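Local coordinates for protein teicoplanin pseudoaglycone deacetylases Orf2 (Actinoplanes teichomyceticus, PDB 3DFF) that probably removes the acetyl group from the teicoplanin pseudoaglycone, as a zinc-dependent deacetylase in the biosynthesis of this lipoglycopeptide antibiotic, at residues L11-H16 / D138-I143; A170-T175 / V180-W185; T42-A47 / E165-A170; E78-L83 / H90-F95; A26-A31 / A36-Y41. All coordinates share one frame; numbering follows the deposited sequence.

Contact 1: residues L11-H16 / D138-I143; sequences LAISPH and DDIRSI. With ZN (zinc ion), chain B.
Ile13 reaches from the sheet toward Ile140 on the helix, and its CD1 methyl meets Ile140 CG2 at 3.6 Å. From CB the side chain forks. CG2 turns aside to lie 3.6 Å from Val43 CG2 in the neighbouring loop, while CG1 takes the place opposite the carbonyl carbon (chi1 -55°) and continues fully extended, which carries CD1 out to the helix, where the two side chains meet at a slant. At that tip Ile140 CD1 follows at 4.0 Å, so one methyl presses on both branches of its partner. One turn along the helix, Ile143 CG2 lies 4.0 Å from Leu11 CD2, the two side chains crossing at about a right angle. Branched aliphatics suit this buried layer, since their shapes interlock and they carry no polar group to satisfy. Further along the segment the chemistry changes: His16 binds zinc through ND1 at 2.1 Å, with Asp19, His164 and two waters completing the site, and NE2 is hydrogen-bonded to Asp163, which fixes the ring's rotation. Strand 9-14 runs between strands 37-42 and 151-155; helix 126-147 packs on its Leu11 and Ile13 face beside helix 162-178, while Ala12 faces helix 19-33.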
# COMPACT_ATOMS: atom_id res chain seq x y z
N LEU A 11 -2.21 -3.43 -13.17
CA LEU A 11 -1.05 -2.95 -12.41
C LEU A 11 -1.54 -2.45 -11.05
O LEU A 11 -2.27 -1.46 -11.00
CB LEU A 11 -0.35 -1.81 -13.14
CG LEU A 11 0.84 -1.10 -12.45
CD1 LEU A 11 2.00 -2.09 -12.17
CD2 LEU A 11 1.29 0.10 -13.27
N ALA A 12 -1.13 -3.14 -9.99
CA ALA A 12 -1.41 -2.69 -8.63
C ALA A 12 -0.19 -1.92 -8.15
O ALA A 12 0.94 -2.35 -8.37
CB ALA A 12 -1.73 -3.85 -7.73
N ILE A 13 -0.42 -0.78 -7.51
CA ILE A 13 0.70 0.01 -7.00
C ILE A 13 0.59 0.12 -5.48
O ILE A 13 -0.27 0.84 -4.97
CB ILE A 13 0.74 1.38 -7.67
CG1 ILE A 13 0.80 1.21 -9.21
CG2 ILE A 13 1.93 2.21 -7.17
CD1 ILE A 13 0.86 2.48 -9.94
N SER A 14 1.45 -0.62 -4.80
CA SER A 14 1.41 -0.69 -3.34
C SER A 14 2.41 0.30 -2.73
O SER A 14 3.55 0.35 -3.17
CB SER A 14 1.76 -2.11 -2.91
OG SER A 14 1.56 -2.27 -1.52
N PRO A 15 2.01 1.06 -1.70
CA PRO A 15 3.00 1.92 -1.04
C PRO A 15 4.10 1.09 -0.40
O PRO A 15 5.28 1.33 -0.67
CB PRO A 15 2.19 2.69 0.04
CG PRO A 15 0.79 2.41 -0.25
CD PRO A 15 0.67 1.18 -1.10
N HIS A 16 3.72 0.12 0.44
CA HIS A 16 4.68 -0.68 1.20
C HIS A 16 4.53 -2.14 0.89
O HIS A 16 3.57 -2.56 0.24
CB HIS A 16 4.45 -0.52 2.71
CG HIS A 16 4.57 0.89 3.18
ND1 HIS A 16 3.53 1.55 3.80
CD2 HIS A 16 5.61 1.75 3.16
CE1 HIS A 16 3.94 2.76 4.14
NE2 HIS A 16 5.19 2.91 3.74
N ASP A 138 7.26 9.75 -12.04
CA ASP A 138 8.16 9.42 -13.16
C ASP A 138 8.29 7.91 -13.32
O ASP A 138 8.15 7.37 -14.42
CB ASP A 138 9.56 10.02 -12.96
CG ASP A 138 9.61 11.53 -13.13
OD1 ASP A 138 8.59 12.16 -13.51
OD2 ASP A 138 10.70 12.12 -12.89
N ASP A 139 8.59 7.23 -12.21
CA ASP A 139 8.75 5.78 -12.22
C ASP A 139 7.46 5.05 -12.61
O ASP A 139 7.50 4.08 -13.36
CB ASP A 139 9.27 5.29 -10.86
CG ASP A 139 10.76 5.51 -10.71
OD1 ASP A 139 11.31 6.40 -11.38
OD2 ASP A 139 11.38 4.79 -9.92
N ILE A 140 6.32 5.53 -12.13
CA ILE A 140 5.05 4.92 -12.51
C ILE A 140 4.78 5.11 -14.00
O ILE A 140 4.32 4.17 -14.65
CB ILE A 140 3.86 5.41 -11.66
CG1 ILE A 140 4.06 5.03 -10.19
CG2 ILE A 140 2.54 4.80 -12.18
CD1 ILE A 140 3.09 5.75 -9.24
N ARG A 141 5.09 6.29 -14.53
CA ARG A 141 4.93 6.54 -15.97
C ARG A 141 5.77 5.58 -16.79
O ARG A 141 5.29 5.01 -17.78
CB ARG A 141 5.28 7.99 -16.31
CG ARG A 141 4.08 8.93 -16.13
CD ARG A 141 4.33 10.30 -16.74
NE ARG A 141 5.44 10.98 -16.07
CZ ARG A 141 5.30 11.72 -14.97
NH1 ARG A 141 4.10 11.93 -14.43
NH2 ARG A 141 6.35 12.29 -14.42
N SER A 142 7.00 5.34 -16.34
CA SER A 142 7.90 4.40 -17.01
C SER A 142 7.33 2.99 -17.00
O SER A 142 7.34 2.31 -18.02
CB SER A 142 9.29 4.44 -16.37
OG SER A 142 9.85 5.73 -16.52
N ILE A 143 6.79 2.57 -15.85
CA ILE A 143 6.23 1.24 -15.71
C ILE A 143 4.95 1.09 -16.55
O ILE A 143 4.73 0.05 -17.15
CB ILE A 143 5.99 0.89 -14.22
CG1 ILE A 143 7.34 0.75 -13.51
CG2 ILE A 143 5.20 -0.40 -14.07
CD1 ILE A 143 7.25 0.95 -12.01
ZN ZN B . 1.61 0.79 4.15
O HOH W 1 2.35 -0.97 5.05
O HOH W 2 1.34 1.57 5.98

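Contact 2: residues A170-T175 / V180-W185; sequences AALFAT and VPVRLW
Thr175 and Val180 are joined by the backbone: Val180 N donates to Thr175 O at 2.9 Å, nearly straight at 166° and in the carbonyl plane on a lone pair. This bond ties the last turns of the helix to the chain that leads into the strand. A second polar interaction stays within the helix. Thr175 OG1 sits between its own backbone N and carbonyl carbon (chi1 58°), from where it donates to Ala171 O at 2.8 Å; that oxygen also takes the ordinary helical bond from Thr175 N, the two donors arriving from opposite faces of its plane. With its hydroxyl satisfied in this way, threonine can lie in an apolar interface, and OG1 rests in van der Waals contact with Val182 CG1 at 3.6 Å. The remaining contacts are apolar. Leu172 CD2 lies 4.0 Å from Val182 CG1 and, more loosely, 4.3 Å from Leu184 CD2. Leucine suits the helix because its long branch bridges the gap to the sheet, and beta-branched valine suits the strand. The helix and strand segments are nearly antiparallel, their N-to-C directions 167° apart, as expected in a beta-alpha-beta crossover, here 151-155, 162-178 and 182-185, where the chain turns back after the helix into the second strand.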
# COMPACT_ATOMS: atom_id res chain seq x y z
N ALA A 170 1.00 10.28 -6.74
CA ALA A 170 1.86 9.98 -7.90
C ALA A 170 1.12 9.10 -8.93
O ALA A 170 1.21 9.34 -10.13
CB ALA A 170 3.11 9.28 -7.46
N ALA A 171 0.41 8.08 -8.45
CA ALA A 171 -0.38 7.22 -9.35
C ALA A 171 -1.49 8.00 -10.08
O ALA A 171 -1.73 7.75 -11.27
CB ALA A 171 -0.96 6.01 -8.60
N LEU A 172 -2.15 8.92 -9.38
CA LEU A 172 -3.21 9.74 -9.99
C LEU A 172 -2.62 10.60 -11.10
O LEU A 172 -3.16 10.66 -12.21
CB LEU A 172 -3.92 10.60 -8.95
CG LEU A 172 -4.77 9.80 -7.94
CD1 LEU A 172 -5.46 10.78 -6.98
CD2 LEU A 172 -5.81 8.90 -8.59
N PHE A 173 -1.49 11.25 -10.81
CA PHE A 173 -0.84 12.10 -11.80
C PHE A 173 -0.39 11.30 -13.01
O PHE A 173 -0.63 11.71 -14.16
CB PHE A 173 0.34 12.87 -11.18
CG PHE A 173 -0.03 13.76 -10.03
CD1 PHE A 173 -1.28 14.36 -9.95
CD2 PHE A 173 0.90 14.03 -9.01
CE1 PHE A 173 -1.61 15.19 -8.87
CE2 PHE A 173 0.58 14.85 -7.95
CZ PHE A 173 -0.69 15.43 -7.87
N ALA A 174 0.27 10.17 -12.76
CA ALA A 174 0.83 9.36 -13.84
C ALA A 174 -0.29 8.80 -14.72
O ALA A 174 -0.24 8.94 -15.94
CB ALA A 174 1.71 8.24 -13.29
N THR A 175 -1.33 8.22 -14.10
CA THR A 175 -2.45 7.64 -14.85
C THR A 175 -3.24 8.70 -15.60
O THR A 175 -3.78 8.44 -16.69
CB THR A 175 -3.44 6.81 -13.96
OG1 THR A 175 -3.96 7.64 -12.91
CG2 THR A 175 -2.78 5.54 -13.41
N VAL A 180 -4.87 6.30 -18.37
CA VAL A 180 -5.13 4.93 -17.94
C VAL A 180 -6.16 4.95 -16.80
O VAL A 180 -6.03 5.77 -15.87
CB VAL A 180 -3.82 4.22 -17.46
CG1 VAL A 180 -4.09 2.84 -16.93
CG2 VAL A 180 -2.77 4.14 -18.58
N PRO A 181 -7.19 4.06 -16.85
CA PRO A 181 -8.19 4.03 -15.78
C PRO A 181 -7.53 3.66 -14.47
O PRO A 181 -6.66 2.79 -14.46
CB PRO A 181 -9.10 2.86 -16.15
CG PRO A 181 -8.82 2.57 -17.57
CD PRO A 181 -7.47 3.07 -17.91
N VAL A 182 -8.00 4.27 -13.39
CA VAL A 182 -7.43 4.01 -12.07
C VAL A 182 -8.53 3.87 -11.02
O VAL A 182 -9.57 4.52 -11.11
CB VAL A 182 -6.41 5.10 -11.69
CG1 VAL A 182 -7.06 6.46 -11.52
CG2 VAL A 182 -5.60 4.69 -10.45
N ARG A 183 -8.30 2.99 -10.05
CA ARG A 183 -9.21 2.80 -8.92
C ARG A 183 -8.37 2.85 -7.66
O ARG A 183 -7.15 2.62 -7.73
CB ARG A 183 -9.93 1.45 -8.99
CG ARG A 183 -10.79 1.23 -10.23
CD ARG A 183 -11.48 -0.13 -10.18
NE ARG A 183 -12.50 -0.21 -9.14
CZ ARG A 183 -13.75 0.23 -9.27
NH1 ARG A 183 -14.15 0.81 -10.40
NH2 ARG A 183 -14.60 0.12 -8.26
N LEU A 184 -9.00 3.18 -6.54
CA LEU A 184 -8.32 3.14 -5.24
C LEU A 184 -8.95 2.06 -4.39
O LEU A 184 -10.17 1.95 -4.36
CB LEU A 184 -8.44 4.47 -4.52
CG LEU A 184 -8.06 5.72 -5.32
CD1 LEU A 184 -8.15 6.96 -4.45
CD2 LEU A 184 -6.67 5.59 -5.94
N TRP A 185 -8.14 1.31 -3.66
CA TRP A 185 -8.69 0.34 -2.71
C TRP A 185 -8.82 0.97 -1.34
O TRP A 185 -8.15 1.96 -1.02
CB TRP A 185 -7.86 -0.94 -2.65
CG TRP A 185 -6.44 -0.75 -2.18
CD1 TRP A 185 -6.01 -0.24 -0.98
CD2 TRP A 185 -5.25 -1.09 -2.91
NE1 TRP A 185 -4.62 -0.23 -0.92
CE2 TRP A 185 -4.14 -0.74 -2.11
CE3 TRP A 185 -5.02 -1.63 -4.18
CZ2 TRP A 185 -2.81 -0.95 -2.53
CZ3 TRP A 185 -3.69 -1.81 -4.61
CH2 TRP A 185 -2.62 -1.49 -3.77

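Contact 3: residues T42-A47 / E165-A170; sequences TVFAGA and EATRDA
Phe44 and Thr167 make the tight part of this contact. Thr167 OG1 stands opposite its carbonyl carbon (chi1 -64°), which turns the hydroxyl to the edge of the phenyl ring, near its plane, 3.4 Å from Phe44 CE2. That hydroxyl is hydrogen-bonded to Asp163 O one turn earlier in the helix, consistent with its place against an aromatic C-H edge in a buried spot. The same torsion leaves the methyl for the other neighbour: Thr167 CG2 lies 3.9 Å from Val43 CG2. Val43 CG1 overhangs one face of the Phe44 ring near its rim. Packing slackens toward Ala166, whose small CB is 4.2 Å from Phe44 CZ, again at the ring edge. On the flank turned from the loop the chemistry is polar: buried Arg168 grips partly exposed Asp169 side-on, NE and NH2 both reaching OD1, while its NH1 is hydrogen-bonded to Ala156 O. On the loop side, Phe44 is the centre of an inverse gamma turn, closed by a weak bond from Ala45 N to Val43 O, which kinks the chain after strand 37-42. The nearest side-chain atoms of His16 and Asp163 are about 4 Å from those of Phe44, which places the ring probably in the second shell of the zinc site of this PIG-L family deacetylase.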
# COMPACT_ATOMS: atom_id res chain seq x y z
N THR A 42 5.62 -2.32 -5.86
CA THR A 42 5.68 -1.63 -4.57
C THR A 42 6.66 -0.47 -4.68
O THR A 42 7.83 -0.66 -5.01
CB THR A 42 6.09 -2.58 -3.45
OG1 THR A 42 5.14 -3.66 -3.37
CG2 THR A 42 6.15 -1.83 -2.10
N VAL A 43 6.17 0.73 -4.39
CA VAL A 43 6.92 1.99 -4.46
C VAL A 43 8.05 2.05 -3.43
O VAL A 43 9.21 2.24 -3.78
CB VAL A 43 5.97 3.19 -4.29
CG1 VAL A 43 6.73 4.54 -4.35
CG2 VAL A 43 4.88 3.15 -5.35
N PHE A 44 7.71 1.89 -2.15
CA PHE A 44 8.67 2.10 -1.07
C PHE A 44 9.36 0.81 -0.66
O PHE A 44 9.34 0.40 0.50
CB PHE A 44 8.02 2.88 0.09
CG PHE A 44 7.65 4.28 -0.30
CD1 PHE A 44 8.62 5.28 -0.35
CD2 PHE A 44 6.34 4.58 -0.69
CE1 PHE A 44 8.31 6.60 -0.76
CE2 PHE A 44 6.01 5.90 -1.10
CZ PHE A 44 7.01 6.91 -1.15
N ALA A 45 9.96 0.15 -1.64
CA ALA A 45 10.68 -1.11 -1.44
C ALA A 45 12.19 -0.90 -1.64
O ALA A 45 12.91 -1.87 -1.78
CB ALA A 45 10.15 -2.18 -2.41
N GLY A 46 12.62 0.36 -1.61
CA GLY A 46 14.03 0.71 -1.89
C GLY A 46 14.97 0.17 -0.84
O GLY A 46 14.68 0.22 0.36
N ALA A 47 16.10 -0.38 -1.31
CA ALA A 47 17.12 -0.94 -0.43
C ALA A 47 17.62 0.09 0.56
O ALA A 47 17.86 1.24 0.22
CB ALA A 47 18.26 -1.46 -1.26
N GLU A 165 -0.08 8.47 0.90
CA GLU A 165 -0.50 9.68 0.17
C GLU A 165 0.42 9.96 -1.02
O GLU A 165 -0.08 10.29 -2.09
CB GLU A 165 -0.58 10.88 1.11
CG GLU A 165 -1.64 10.68 2.16
CD GLU A 165 -1.92 11.90 3.01
OE1 GLU A 165 -1.10 12.85 3.02
OE2 GLU A 165 -2.97 11.91 3.68
N ALA A 166 1.73 9.82 -0.84
CA ALA A 166 2.67 10.03 -1.97
C ALA A 166 2.41 9.04 -3.11
O ALA A 166 2.42 9.42 -4.28
CB ALA A 166 4.10 9.90 -1.49
N THR A 167 2.17 7.78 -2.76
CA THR A 167 1.92 6.74 -3.76
C THR A 167 0.64 7.06 -4.53
O THR A 167 0.62 7.01 -5.77
CB THR A 167 1.79 5.37 -3.06
OG1 THR A 167 3.05 5.05 -2.45
CG2 THR A 167 1.42 4.29 -4.08
N ARG A 168 -0.41 7.38 -3.78
CA ARG A 168 -1.72 7.61 -4.36
C ARG A 168 -1.65 8.80 -5.31
O ARG A 168 -2.07 8.69 -6.46
CB ARG A 168 -2.76 7.84 -3.27
CG ARG A 168 -4.14 8.25 -3.82
CD ARG A 168 -4.96 8.94 -2.76
NE ARG A 168 -4.37 10.22 -2.36
CZ ARG A 168 -4.63 10.85 -1.21
NH1 ARG A 168 -5.48 10.32 -0.32
NH2 ARG A 168 -4.03 11.99 -0.94
N ASP A 169 -1.08 9.90 -4.84
CA ASP A 169 -1.01 11.13 -5.64
C ASP A 169 -0.18 10.88 -6.90
O ASP A 169 -0.60 11.21 -8.00
CB ASP A 169 -0.44 12.30 -4.81
CG ASP A 169 -1.39 12.74 -3.69
OD1 ASP A 169 -2.52 12.21 -3.57
OD2 ASP A 169 -1.02 13.67 -2.95
N ALA A 170 1.00 10.28 -6.74
CA ALA A 170 1.86 9.98 -7.90
C ALA A 170 1.12 9.10 -8.93
O ALA A 170 1.21 9.34 -10.13
CB ALA A 170 3.11 9.28 -7.46

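Contact 4: residues E78-L83 / H90-F95; sequences EDIAAL and HRHGRF
Ile80 touches two histidine rings at once, an aliphatic group meeting two imidazoles. Its CG1 stands over the centre of the His90 ring, a CH-pi contact of 3.6 Å to the centroid and only 9° off the normal, and the same carbon lies 3.6 Å from His92 CE1, at an oblique approach. His90 reaches this place because CG sits between its backbone N and carbonyl carbon (chi1 60°), laying the ring face against the helix. Next to it, His92 NE2 donates to Asp79 OD2 at 2.8 Å with an angle of 154°. The oxygen is met on its anti side and lies close to the imidazole plane, although carboxylate and ring are turned well out of one plane. The other oxygen, Asp79 OD1, is hydrogen-bonded to Tyr229, so both ends of the carboxylate are held and its rotation is fixed. Leu83 CD1 closes the apolar side, 3.6 Å from His90 CB. His90 has been seen to bind zinc in a crystal structure of this protein, though no metal is bound to it in this chain. Segment 78-83 of helix 71-85 runs nearly antiparallel to residues 90-92 of the edge strand 89-92, beside 37-42; Leu83 also touches Val40 there, while Arg91 points to the far face, against helix 126-147.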
# COMPACT_ATOMS: atom_id res chain seq x y z
N GLU A 78 9.41 -11.65 1.89
CA GLU A 78 8.03 -11.90 2.32
C GLU A 78 7.03 -11.55 1.22
O GLU A 78 6.08 -12.30 0.98
CB GLU A 78 7.67 -11.08 3.56
CG GLU A 78 8.34 -11.53 4.81
CD GLU A 78 8.07 -10.62 6.00
OE1 GLU A 78 7.45 -9.53 5.84
OE2 GLU A 78 8.52 -10.99 7.09
N ASP A 79 7.25 -10.40 0.58
CA ASP A 79 6.36 -9.92 -0.46
C ASP A 79 6.34 -10.88 -1.65
O ASP A 79 5.29 -11.16 -2.24
CB ASP A 79 6.81 -8.53 -0.91
CG ASP A 79 5.84 -7.87 -1.86
OD1 ASP A 79 4.66 -7.61 -1.49
OD2 ASP A 79 6.26 -7.56 -3.00
N ILE A 80 7.51 -11.40 -2.01
CA ILE A 80 7.59 -12.34 -3.12
C ILE A 80 6.84 -13.63 -2.79
O ILE A 80 6.11 -14.14 -3.64
CB ILE A 80 9.05 -12.62 -3.50
CG1 ILE A 80 9.68 -11.33 -4.05
CG2 ILE A 80 9.16 -13.76 -4.52
CD1 ILE A 80 11.22 -11.41 -4.16
N ALA A 81 6.99 -14.12 -1.56
CA ALA A 81 6.25 -15.30 -1.09
C ALA A 81 4.74 -15.03 -1.13
O ALA A 81 3.98 -15.82 -1.69
CB ALA A 81 6.70 -15.71 0.29
N ALA A 82 4.31 -13.88 -0.60
CA ALA A 82 2.89 -13.53 -0.57
C ALA A 82 2.29 -13.47 -1.96
O ALA A 82 1.25 -14.10 -2.22
CB ALA A 82 2.66 -12.21 0.18
N LEU A 83 2.95 -12.74 -2.86
CA LEU A 83 2.47 -12.56 -4.24
C LEU A 83 2.57 -13.87 -5.04
O LEU A 83 1.65 -14.19 -5.81
CB LEU A 83 3.22 -11.40 -4.92
CG LEU A 83 2.98 -10.05 -4.22
CD1 LEU A 83 3.86 -8.96 -4.77
CD2 LEU A 83 1.50 -9.66 -4.36
N HIS A 90 5.63 -9.58 -9.14
CA HIS A 90 6.04 -8.49 -8.25
C HIS A 90 7.07 -7.62 -8.95
O HIS A 90 7.78 -8.10 -9.84
CB HIS A 90 6.68 -9.05 -6.98
CG HIS A 90 7.89 -9.90 -7.23
ND1 HIS A 90 9.18 -9.40 -7.20
CD2 HIS A 90 8.01 -11.21 -7.56
CE1 HIS A 90 10.04 -10.36 -7.47
NE2 HIS A 90 9.35 -11.47 -7.71
N ARG A 91 7.17 -6.37 -8.51
CA ARG A 91 8.21 -5.44 -8.94
C ARG A 91 8.53 -4.52 -7.77
O ARG A 91 7.65 -3.83 -7.25
CB ARG A 91 7.75 -4.63 -10.16
CG ARG A 91 8.80 -3.64 -10.69
CD ARG A 91 8.42 -3.18 -12.08
NE ARG A 91 9.36 -2.21 -12.63
CZ ARG A 91 9.71 -2.16 -13.92
NH1 ARG A 91 9.22 -3.05 -14.78
NH2 ARG A 91 10.54 -1.23 -14.34
N HIS A 92 9.79 -4.51 -7.35
CA HIS A 92 10.19 -3.77 -6.16
C HIS A 92 10.88 -2.45 -6.50
O HIS A 92 11.98 -2.43 -7.08
CB HIS A 92 11.06 -4.64 -5.27
CG HIS A 92 10.33 -5.80 -4.65
ND1 HIS A 92 10.95 -6.94 -4.23
CD2 HIS A 92 9.01 -5.97 -4.41
CE1 HIS A 92 10.05 -7.76 -3.71
NE2 HIS A 92 8.86 -7.20 -3.83
N GLY A 93 10.24 -1.34 -6.14
CA GLY A 93 10.70 0.00 -6.47
C GLY A 93 11.90 0.45 -5.65
O GLY A 93 12.37 -0.28 -4.76
N ARG A 94 12.38 1.66 -5.97
CA ARG A 94 13.64 2.20 -5.48
C ARG A 94 13.49 3.15 -4.29
O ARG A 94 14.49 3.60 -3.73
CB ARG A 94 14.34 2.97 -6.62
CG ARG A 94 13.68 4.27 -6.99
CD ARG A 94 14.47 4.97 -8.09
NE ARG A 94 13.68 5.96 -8.80
CZ ARG A 94 13.72 7.27 -8.61
NH1 ARG A 94 14.53 7.82 -7.70
NH2 ARG A 94 12.94 8.04 -9.36
N PHE A 95 12.26 3.48 -3.91
CA PHE A 95 12.06 4.56 -2.94
C PHE A 95 12.18 4.09 -1.51
O PHE A 95 11.73 2.99 -1.19
CB PHE A 95 10.72 5.25 -3.18
CG PHE A 95 10.63 5.84 -4.55
CD1 PHE A 95 11.19 7.09 -4.81
CD2 PHE A 95 10.09 5.10 -5.60
CE1 PHE A 95 11.17 7.62 -6.11
CE2 PHE A 95 10.07 5.62 -6.91
CZ PHE A 95 10.58 6.88 -7.16

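Contact 5: residues A26-A31 / A36-Y41; sequences AGLAQA and ANVLVY
Leu28 spreads its two methyls over two valines of the strand: CD2 meets Val38 CG1 at 3.7 Å, and CD1 meets Val40 CG2 at 3.8 Å. Val38 and Val40 are two apart and therefore point to the same face of the sheet, which is why one forked side chain can serve both. About one turn further along the helix, Ala31 CB fits against Val38 CG2 at 3.8 Å; with no more than a methyl group it lets the backbones draw together where the chain turns. Val38 holds CG1 opposite its backbone N and CG2 opposite its carbonyl carbon, so that one methyl meets Leu28 and the other Ala31. At the turn Ala36 N donates to Ala31 O at 2.9 Å, with an angle of 148° and the donor tilted 20° from the carbonyl plane. These residues close the first beta-alpha-beta unit of the Rossmann-like PIG-L fold, strand 9-14, helix 19-33 and strand 37-42, and helix and strand segments run at 149° to each other. Part of the shell around them belongs to the same unit. Ala12 touches both Leu28 and Val40, and Leu10 touches Ala31. On the outer side, Ala29 lies against Met218 and Gln221 of helix 216-226. At the kink, where Ala26 N and Gly27 N have no bond to the preceding turn, the carboxylate of Glu262 accepts from both.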
# COMPACT_ATOMS: atom_id res chain seq x y z
N ALA A 26 -7.54 -10.43 -2.37
CA ALA A 26 -8.63 -11.22 -2.98
C ALA A 26 -8.85 -10.80 -4.43
O ALA A 26 -8.94 -11.66 -5.31
CB ALA A 26 -9.93 -11.10 -2.16
N GLY A 27 -8.91 -9.49 -4.67
CA GLY A 27 -9.01 -8.91 -6.03
C GLY A 27 -7.87 -9.33 -6.96
O GLY A 27 -8.10 -9.67 -8.13
N LEU A 28 -6.65 -9.29 -6.44
CA LEU A 28 -5.48 -9.70 -7.22
C LEU A 28 -5.57 -11.17 -7.61
O LEU A 28 -5.31 -11.53 -8.77
CB LEU A 28 -4.20 -9.46 -6.43
CG LEU A 28 -3.88 -7.99 -6.18
CD1 LEU A 28 -2.76 -7.88 -5.17
CD2 LEU A 28 -3.52 -7.26 -7.49
N ALA A 29 -5.91 -12.01 -6.64
CA ALA A 29 -6.00 -13.46 -6.84
C ALA A 29 -7.12 -13.78 -7.84
O ALA A 29 -6.94 -14.65 -8.71
CB ALA A 29 -6.24 -14.16 -5.52
N GLN A 30 -8.24 -13.07 -7.72
CA GLN A 30 -9.37 -13.20 -8.65
C GLN A 30 -8.93 -12.90 -10.08
O GLN A 30 -9.21 -13.68 -11.00
CB GLN A 30 -10.53 -12.28 -8.25
CG GLN A 30 -11.74 -12.27 -9.21
CD GLN A 30 -12.63 -13.50 -9.06
OE1 GLN A 30 -12.35 -14.40 -8.26
NE2 GLN A 30 -13.72 -13.53 -9.82
N ALA A 31 -8.25 -11.76 -10.25
CA ALA A 31 -7.82 -11.28 -11.55
C ALA A 31 -6.91 -12.29 -12.24
O ALA A 31 -6.99 -12.48 -13.46
CB ALA A 31 -7.12 -9.93 -11.40
N ALA A 36 -6.09 -12.57 -16.21
CA ALA A 36 -5.46 -11.26 -16.37
C ALA A 36 -3.95 -11.36 -16.13
O ALA A 36 -3.50 -12.23 -15.41
CB ALA A 36 -6.08 -10.23 -15.43
N ASN A 37 -3.18 -10.49 -16.76
CA ASN A 37 -1.76 -10.37 -16.47
C ASN A 37 -1.64 -9.37 -15.32
O ASN A 37 -2.01 -8.21 -15.47
CB ASN A 37 -1.01 -9.87 -17.71
CG ASN A 37 0.50 -9.88 -17.53
OD1 ASN A 37 1.04 -10.39 -16.54
ND2 ASN A 37 1.20 -9.31 -18.51
N VAL A 38 -1.16 -9.84 -14.16
CA VAL A 38 -1.19 -9.05 -12.93
C VAL A 38 0.23 -8.77 -12.44
O VAL A 38 1.05 -9.69 -12.31
CB VAL A 38 -2.00 -9.75 -11.80
CG1 VAL A 38 -2.06 -8.87 -10.54
CG2 VAL A 38 -3.42 -10.10 -12.29
N LEU A 39 0.50 -7.49 -12.20
CA LEU A 39 1.79 -7.05 -11.66
C LEU A 39 1.56 -6.13 -10.48
O LEU A 39 0.84 -5.15 -10.59
CB LEU A 39 2.60 -6.30 -12.72
CG LEU A 39 4.01 -5.79 -12.33
CD1 LEU A 39 4.93 -6.92 -11.91
CD2 LEU A 39 4.59 -4.98 -13.48
N VAL A 40 2.22 -6.45 -9.36
CA VAL A 40 2.11 -5.64 -8.14
C VAL A 40 3.44 -4.96 -7.92
O VAL A 40 4.43 -5.62 -7.58
CB VAL A 40 1.72 -6.51 -6.95
CG1 VAL A 40 1.64 -5.67 -5.66
CG2 VAL A 40 0.36 -7.21 -7.22
N TYR A 41 3.45 -3.66 -8.17
CA TYR A 41 4.65 -2.82 -8.02
C TYR A 41 4.58 -2.14 -6.68
O TYR A 41 3.60 -1.45 -6.39
CB TYR A 41 4.67 -1.77 -9.14
CG TYR A 41 5.62 -0.60 -8.94
CD1 TYR A 41 7.00 -0.81 -8.84
CD2 TYR A 41 5.14 0.70 -8.85
CE1 TYR A 41 7.88 0.26 -8.65
CE2 TYR A 41 6.01 1.80 -8.67
CZ TYR A 41 7.38 1.56 -8.57
OH TYR A 41 8.25 2.61 -8.39

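Contacts 1, 2, 3 and 5 are buried, whereas contact 4, at the edge strand of the sheet, is partly exposed and the one with a side-chain hydrogen bond across its segments. Contacts 2 and 5 are alike: each joins helix and returning strand of a beta-alpha-beta unit through aliphatic packing and one backbone bond. Contacts 1 and 3 bring together distant parts of the chain and lie near the zinc site; segments 11-16 and 42-47 are joined by probable backbone hydrogen bonds, Ser14 with Val43 and Pro15 with Phe44. Helix 162-178 serves contacts 2 and 3. Strand pairing links 1 with 5 and 5 with 4, and the Asp139-Arg94 salt bridge joins 1 to 4.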